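Local coordinates for protein endo-1,4-beta-xylanase C (Paenibacillus barcinonensis, PDB 4XUT) that as a whole enzyme cuts internal beta-1,4-xylosidic linkages in xylan, and here comprises a carbohydrate-binding module from its N-terminal region, at residues Ser56-Gly61 / Ala146-Lys151; Gly61-Val66 / Gly141-Ala146. All coordinates share one frame; numbering follows the deposited sequence.

Contact 1. Residues Ser56-Gly61 / Ala146-Lys151. With BGC (beta-D-glucopyranose), chain D; BGC (beta-D-glucopyranose), chain B.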
loop_
_atom_site.group_PDB
_atom_site.type_symbol
_atom_site.label_atom_id
_atom_site.label_comp_id
_atom_site.label_asym_id
_atom_site.label_seq_id
_atom_site.Cartn_x
_atom_site.Cartn_y
_atom_site.Cartn_z
ATOM N N SER A 56 -3.610 13.292 -5.869
ATOM C CA SER A 56 -3.252 14.159 -7.011
ATOM C C SER A 56 -1.918 13.789 -7.657
ATOM O O SER A 56 -1.417 14.500 -8.542
ATOM C CB SER A 56 -3.297 15.613 -6.543
ATOM O OG SER A 56 -2.364 15.871 -5.526
ATOM N N GLU A 57 -1.381 12.639 -7.249
ATOM C CA GLU A 57 -0.244 11.994 -7.878
ATOM C C GLU A 57 -0.513 10.475 -7.894
ATOM O O GLU A 57 -1.214 9.961 -7.010
ATOM C CB GLU A 57 1.056 12.300 -7.118
ATOM C CG GLU A 57 1.396 13.784 -6.947
ATOM C CD GLU A 57 1.785 14.506 -8.245
ATOM O OE1 GLU A 57 1.969 13.862 -9.302
ATOM O OE2 GLU A 57 1.876 15.756 -8.210
ATOM N N THR A 58 0.071 9.759 -8.864
ATOM C CA THR A 58 -0.097 8.298 -8.961
ATOM C C THR A 58 0.485 7.596 -7.743
ATOM O O THR A 58 0.009 6.546 -7.338
ATOM C CB THR A 58 0.559 7.690 -10.218
ATOM O OG1 THR A 58 1.962 7.993 -10.234
ATOM C CG2 THR A 58 -0.076 8.234 -11.458
ATOM N N TYR A 59 1.505 8.214 -7.172
ATOM C CA TYR A 59 2.225 7.647 -6.044
ATOM C C TYR A 59 1.630 8.011 -4.679
ATOM O O TYR A 59 2.139 7.616 -3.665
ATOM C CB TYR A 59 3.695 8.004 -6.100
ATOM C CG TYR A 59 3.997 9.466 -6.222
ATOM C CD1 TYR A 59 4.018 10.303 -5.108
ATOM C CD2 TYR A 59 4.301 10.008 -7.471
ATOM C CE1 TYR A 59 4.325 11.671 -5.239
ATOM C CE2 TYR A 59 4.586 11.357 -7.615
ATOM C CZ TYR A 59 4.610 12.176 -6.507
ATOM O OH TYR A 59 4.916 13.495 -6.702
ATOM N N HIS A 60 0.526 8.745 -4.678
ATOM C CA HIS A 60 -0.263 8.925 -3.471
ATOM C C HIS A 60 -1.003 7.637 -3.181
ATOM O O HIS A 60 -1.587 7.015 -4.092
ATOM C CB HIS A 60 -1.247 10.069 -3.636
ATOM C CG HIS A 60 -0.604 11.416 -3.615
ATOM N ND1 HIS A 60 -1.307 12.571 -3.887
ATOM C CD2 HIS A 60 0.664 11.805 -3.357
ATOM C CE1 HIS A 60 -0.499 13.612 -3.790
ATOM N NE2 HIS A 60 0.700 13.178 -3.465
ATOM N N GLY A 61 -0.931 7.232 -1.913
ATOM C CA GLY A 61 -1.552 6.011 -1.481
ATOM C C GLY A 61 -1.231 5.739 -0.030
ATOM O O GLY A 61 -0.386 6.416 0.553
ATOM N N ALA A 146 0.316 1.167 -1.348
ATOM C CA ALA A 146 -0.463 0.902 -2.556
ATOM C C ALA A 146 -0.525 2.184 -3.346
ATOM O O ALA A 146 -0.541 3.266 -2.786
ATOM C CB ALA A 146 -1.844 0.415 -2.231
ATOM N N GLU A 147 -0.557 2.043 -4.660
ATOM C CA GLU A 147 -0.518 3.195 -5.558
ATOM C C GLU A 147 -1.064 2.766 -6.918
ATOM O O GLU A 147 -1.428 1.629 -7.107
ATOM C CB GLU A 147 0.911 3.711 -5.715
ATOM C CG GLU A 147 1.844 2.713 -6.378
ATOM C CD GLU A 147 3.245 3.228 -6.629
ATOM O OE1 GLU A 147 3.501 4.460 -6.620
ATOM O OE2 GLU A 147 4.101 2.366 -6.869
ATOM N N THR A 148 -1.183 3.710 -7.841
ATOM C CA THR A 148 -1.510 3.381 -9.223
ATOM C C THR A 148 -0.250 3.499 -10.063
ATOM O O THR A 148 0.713 4.124 -9.603
ATOM C CB THR A 148 -2.666 4.261 -9.783
ATOM O OG1 THR A 148 -2.410 5.632 -9.500
ATOM C CG2 THR A 148 -3.971 3.865 -9.146
ATOM N N PRO A 149 -0.257 2.945 -11.307
ATOM C CA PRO A 149 0.965 2.957 -12.117
ATOM C C PRO A 149 1.499 4.363 -12.383
ATOM O O PRO A 149 0.715 5.290 -12.612
ATOM C CB PRO A 149 0.518 2.299 -13.420
ATOM C CG PRO A 149 -0.492 1.295 -12.968
ATOM C CD PRO A 149 -1.272 2.070 -11.928
ATOM N N TRP A 150 2.818 4.486 -12.319
ATOM C CA TRP A 150 3.494 5.758 -12.427
ATOM C C TRP A 150 3.209 6.495 -13.730
ATOM O O TRP A 150 3.164 5.914 -14.805
ATOM C CB TRP A 150 4.993 5.612 -12.221
ATOM C CG TRP A 150 5.626 6.998 -12.045
ATOM C CD1 TRP A 150 5.779 7.727 -10.879
ATOM C CD2 TRP A 150 6.109 7.826 -13.091
ATOM N NE1 TRP A 150 6.365 8.943 -11.156
ATOM C CE2 TRP A 150 6.575 9.030 -12.508
ATOM C CE3 TRP A 150 6.204 7.660 -14.476
ATOM C CZ2 TRP A 150 7.141 10.060 -13.273
ATOM C CZ3 TRP A 150 6.759 8.679 -15.239
ATOM C CH2 TRP A 150 7.228 9.863 -14.634
ATOM N N LYS A 151 3.008 7.798 -13.583
ATOM C CA LYS A 151 2.949 8.754 -14.688
ATOM C C LYS A 151 3.528 10.080 -14.211
ATOM O O LYS A 151 3.342 10.456 -13.044
ATOM C CB LYS A 151 1.509 8.980 -15.138
ATOM C CG LYS A 151 0.937 7.839 -15.951
ATOM C CD LYS A 151 -0.285 8.279 -16.736
ATOM C CE LYS A 151 -0.724 7.217 -17.729
ATOM N NZ LYS A 151 -1.025 5.910 -17.083
HETATM C C2 BGC D . 6.966 6.994 -6.308
HETATM C C3 BGC D . 7.257 5.695 -7.033
HETATM C C4 BGC D . 7.931 6.002 -8.367
HETATM C C5 BGC D . 9.102 6.982 -8.140
HETATM C C6 BGC D . 9.954 7.366 -9.384
HETATM C C1 BGC D . 8.087 8.014 -6.196
HETATM O O2 BGC D . 6.549 6.690 -4.987
HETATM O O3 BGC D . 6.032 4.940 -7.196
HETATM O O4 BGC D . 8.312 4.736 -8.929
HETATM O O5 BGC D . 8.634 8.191 -7.499
HETATM O O6 BGC D . 9.265 8.037 -10.457
HETATM C C2 BGC B . 9.172 12.387 -5.145
HETATM C C3 BGC B . 8.405 11.305 -5.899
HETATM C C4 BGC B . 8.137 10.175 -4.927
HETATM C C5 BGC B . 7.333 10.759 -3.736
HETATM C C6 BGC B . 6.998 9.679 -2.745
HETATM C C1 BGC B . 8.247 12.936 -4.043
HETATM O O1 BGC B . 8.795 14.122 -3.433
HETATM O O2 BGC B . 9.689 13.380 -6.054
HETATM O O3 BGC B . 9.115 10.800 -7.036
HETATM O O4 BGC B . 7.403 9.166 -5.640
HETATM O O5 BGC B . 7.997 11.868 -3.100
HETATM O O6 BGC B . 6.067 10.060 -1.738
HETATM O O HOH W 1 1.939 11.220 -10.429
HETATM O O HOH W 2 2.955 5.763 -9.010
#

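Contact 2. Residues Gly61-Val66 / Gly141-Ala146. With BGC (beta-D-glucopyranose), chain D.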
loop_
_atom_site.group_PDB
_atom_site.type_symbol
_atom_site.label_atom_id
_atom_site.label_comp_id
_atom_site.label_asym_id
_atom_site.label_seq_id
_atom_site.Cartn_x
_atom_site.Cartn_y
_atom_site.Cartn_z
ATOM N N GLY A 61 -0.931 7.232 -1.913
ATOM C CA GLY A 61 -1.552 6.011 -1.481
ATOM C C GLY A 61 -1.231 5.739 -0.030
ATOM O O GLY A 61 -0.386 6.416 0.553
ATOM N N PRO A 62 -1.880 4.743 0.547
ATOM C CA PRO A 62 -1.688 4.450 1.947
ATOM C C PRO A 62 -0.384 3.689 2.171
ATOM O O PRO A 62 -0.098 2.745 1.447
ATOM C CB PRO A 62 -2.870 3.537 2.272
ATOM C CG PRO A 62 -3.171 2.848 0.999
ATOM C CD PRO A 62 -2.721 3.741 -0.118
ATOM N N LEU A 63 0.348 4.087 3.185
ATOM C CA LEU A 63 1.665 3.540 3.462
ATOM C C LEU A 63 1.769 3.173 4.934
ATOM O O LEU A 63 1.284 3.899 5.820
ATOM C CB LEU A 63 2.710 4.578 3.115
ATOM C CG LEU A 63 4.158 4.216 3.408
ATOM C CD1 LEU A 63 5.081 4.815 2.348
ATOM C CD2 LEU A 63 4.594 4.672 4.806
ATOM N N VAL A 64 2.475 2.080 5.203
ATOM C CA VAL A 64 2.814 1.754 6.572
ATOM C C VAL A 64 4.220 1.193 6.686
ATOM O O VAL A 64 4.611 0.335 5.904
ATOM C CB VAL A 64 1.776 0.786 7.188
ATOM C CG1 VAL A 64 1.830 -0.590 6.545
ATOM C CG2 VAL A 64 1.919 0.722 8.699
ATOM N N GLU A 65 4.939 1.650 7.697
ATOM C CA GLU A 65 6.270 1.066 8.041
ATOM C C GLU A 65 6.139 -0.362 8.565
ATOM O O GLU A 65 5.396 -0.631 9.550
ATOM C CB GLU A 65 6.964 1.966 9.078
ATOM C CG GLU A 65 8.279 1.435 9.595
ATOM C CD GLU A 65 9.409 1.524 8.584
ATOM O OE1 GLU A 65 9.829 2.647 8.209
ATOM O OE2 GLU A 65 9.932 0.471 8.184
ATOM N N VAL A 66 6.840 -1.308 7.934
ATOM C CA VAL A 66 6.763 -2.701 8.366
ATOM C C VAL A 66 8.083 -3.298 8.817
ATOM O O VAL A 66 8.082 -4.392 9.372
ATOM C CB VAL A 66 6.093 -3.622 7.342
ATOM C CG1 VAL A 66 4.623 -3.204 7.193
ATOM C CG2 VAL A 66 6.808 -3.620 6.016
ATOM N N GLY A 141 14.442 1.622 6.956
ATOM C CA GLY A 141 12.986 1.640 6.823
ATOM C C GLY A 141 12.557 0.803 5.668
ATOM O O GLY A 141 13.252 0.732 4.645
ATOM N N LEU A 142 11.395 0.188 5.820
ATOM C CA LEU A 142 10.827 -0.609 4.755
ATOM C C LEU A 142 9.337 -0.504 4.902
ATOM O O LEU A 142 8.759 -1.010 5.879
ATOM C CB LEU A 142 11.290 -2.066 4.873
ATOM C CG LEU A 142 10.827 -3.034 3.779
ATOM C CD1 LEU A 142 11.310 -2.548 2.460
ATOM C CD2 LEU A 142 11.374 -4.436 3.985
ATOM N N ARG A 143 8.715 0.198 3.978
ATOM C CA ARG A 143 7.288 0.536 4.140
ATOM C C ARG A 143 6.520 0.012 2.966
ATOM O O ARG A 143 6.935 0.204 1.824
ATOM C CB ARG A 143 7.130 2.041 4.237
ATOM C CG ARG A 143 7.959 2.717 5.302
ATOM C CD ARG A 143 9.035 3.616 4.757
ATOM N NE ARG A 143 9.963 4.057 5.814
ATOM C CZ ARG A 143 10.806 5.073 5.719
ATOM N NH1 ARG A 143 10.874 5.789 4.607
ATOM N NH2 ARG A 143 11.633 5.357 6.735
ATOM N N MET A 144 5.412 -0.660 3.223
ATOM C CA MET A 144 4.549 -1.108 2.171
ATOM C C MET A 144 3.550 -0.008 1.873
ATOM O O MET A 144 3.088 0.705 2.763
ATOM C CB MET A 144 3.785 -2.360 2.594
ATOM C CG MET A 144 2.859 -2.999 1.556
ATOM S SD MET A 144 1.493 -3.935 2.310
ATOM C CE MET A 144 0.209 -2.696 2.143
ATOM N N TYR A 145 3.220 0.134 0.598
ATOM C CA TYR A 145 2.183 1.073 0.158
ATOM C C TYR A 145 1.484 0.584 -1.104
ATOM O O TYR A 145 1.960 -0.320 -1.800
ATOM C CB TYR A 145 2.701 2.490 0.009
ATOM C CG TYR A 145 3.652 2.731 -1.123
ATOM C CD1 TYR A 145 4.996 2.450 -0.977
ATOM C CD2 TYR A 145 3.236 3.341 -2.305
ATOM C CE1 TYR A 145 5.884 2.670 -2.007
ATOM C CE2 TYR A 145 4.122 3.603 -3.316
ATOM C CZ TYR A 145 5.453 3.261 -3.162
ATOM O OH TYR A 145 6.405 3.477 -4.139
ATOM N N ALA A 146 0.316 1.167 -1.348
ATOM C CA ALA A 146 -0.463 0.902 -2.556
ATOM C C ALA A 146 -0.525 2.184 -3.346
ATOM O O ALA A 146 -0.541 3.266 -2.786
ATOM C CB ALA A 146 -1.844 0.415 -2.231
HETATM C C2 BGC D . 6.966 6.994 -6.308
HETATM C C3 BGC D . 7.257 5.695 -7.033
HETATM C C4 BGC D . 7.931 6.002 -8.367
HETATM C C5 BGC D . 9.102 6.982 -8.140
HETATM C C6 BGC D . 9.954 7.366 -9.384
HETATM C C1 BGC D . 8.087 8.014 -6.196
HETATM O O2 BGC D . 6.549 6.690 -4.987
HETATM O O3 BGC D . 6.032 4.940 -7.196
HETATM O O4 BGC D . 8.312 4.736 -8.929
HETATM O O5 BGC D . 8.634 8.191 -7.499
HETATM O O6 BGC D . 9.265 8.037 -10.457
HETATM O O HOH W 3 12.194 3.923 9.217
#

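Contact 1. Residues Ser56-Gly61 / Ala146-Lys151
T58 faces the 146-151 segment from the type I turn E57-H60, and its carbonyl is the backbone acceptor: T148 N donates to T58 O at 3.1 Å, with an N-H...O angle of 158°. The T58 side chain comes down on the backbone beyond, its methyl CG2 3.3 Å from P149 O. With chi1 at 58°, OG1 lies between the backbone N and the carbonyl carbon and gives its proton to water 2, 2.7 Å away. That water passes both of its own protons on, to E147 OE1 and T148 O. E147 is thus steadied from two directions, because S96 OG binds its other oxygen, and OE1 is set 2.6 Å from O3 of the chain D glucose. Two aromatic rings frame the sugars. Y59 turns one face to the chain B glucose, whose O4 sits 3.5 Å from Y59 CG, while E57 CB backs the centre of the opposite face. The poorly ordered indole of W150 has O6 of the chain D glucose above one face, displaced toward the rim, 3.1 Å from NE1. At the other end, G61 CA lies 3.2 Å from A146 O in a CA-H...O contact, a space that a beta carbon would invade. The arrangement is a carbohydrate-binding site in which side chains from the turn, the strand end and the following loop meet the sugars. In the fold, the turn precedes strand 63-65, and the partner segment carries strand 139-147 over its end into a loop, with T148 and P149 resting on the neighbouring strand 90-101.

Contact 2. Residues Gly61-Val66 / Gly141-Ala146
L63 and Y145 meet as an antiparallel non-hydrogen-bonded pair, their CB atoms 3.7 Å apart, and the leucine's CD2 reaches R143 CB at the same 3.7 Å. Between the L63-Y145 and E65-R143 pairs, V64 and M144 exchange two backbone hydrogen bonds, V64 N to M144 O being 2.9 Å. This part is densely packed: M144, projecting from the other face, is buried against W28, I78, F80 and V169. Here strand 63-65 forms the outer edge of a four-stranded antiparallel sheet whose M144 face looks onto the second sheet, as expected for the beta-sandwich of carbohydrate-binding modules. Toward G141 the ladder changes character. V66 N still donates to L142 O, but L142 N turns to a side chain, meeting E65 OE2 on its syn side at 2.8 Å and almost straight (177°). A bend at chi2 (73°) folds the glutamate back for this. Its OE1 forms a salt bridge with R143, accepting NE at 2.8 Å from above the carboxylate plane, the two flat groups standing 81° apart. On this partly exposed side water 3 bridges OE1 and R143 NH2, and E98 and E100 form salt bridges with the same guanidinium. Replacing E65 with alanine would probably leave L142 N and R143 NE without these acceptors, with R143 then relying on E98 and E100. At the other end, Y145 OH accepts a weak hydrogen bond from O2 of the chain D glucose.

Followed from the N terminus, the chain leaves strand 48-53, runs through the 56-61 loop and passes through G61 and P62 toward strand 63-65. It then builds strands 75-83, 90-101, 109-119 and 124-131 before returning along 139-147. The returning strand first pairs with 61-66, closing contact 2, and then runs on to meet the earlier loop in contact 1. The two closures are therefore nested, contact 2 inside contact 1, and they share G61 and A146, where one contact passes into the other. Contact 2 adds an edge strand to the four-stranded sheet; contact 1 ties the 56-61 turn to the end of strand 139-147 and the loop after it, at the sugar site.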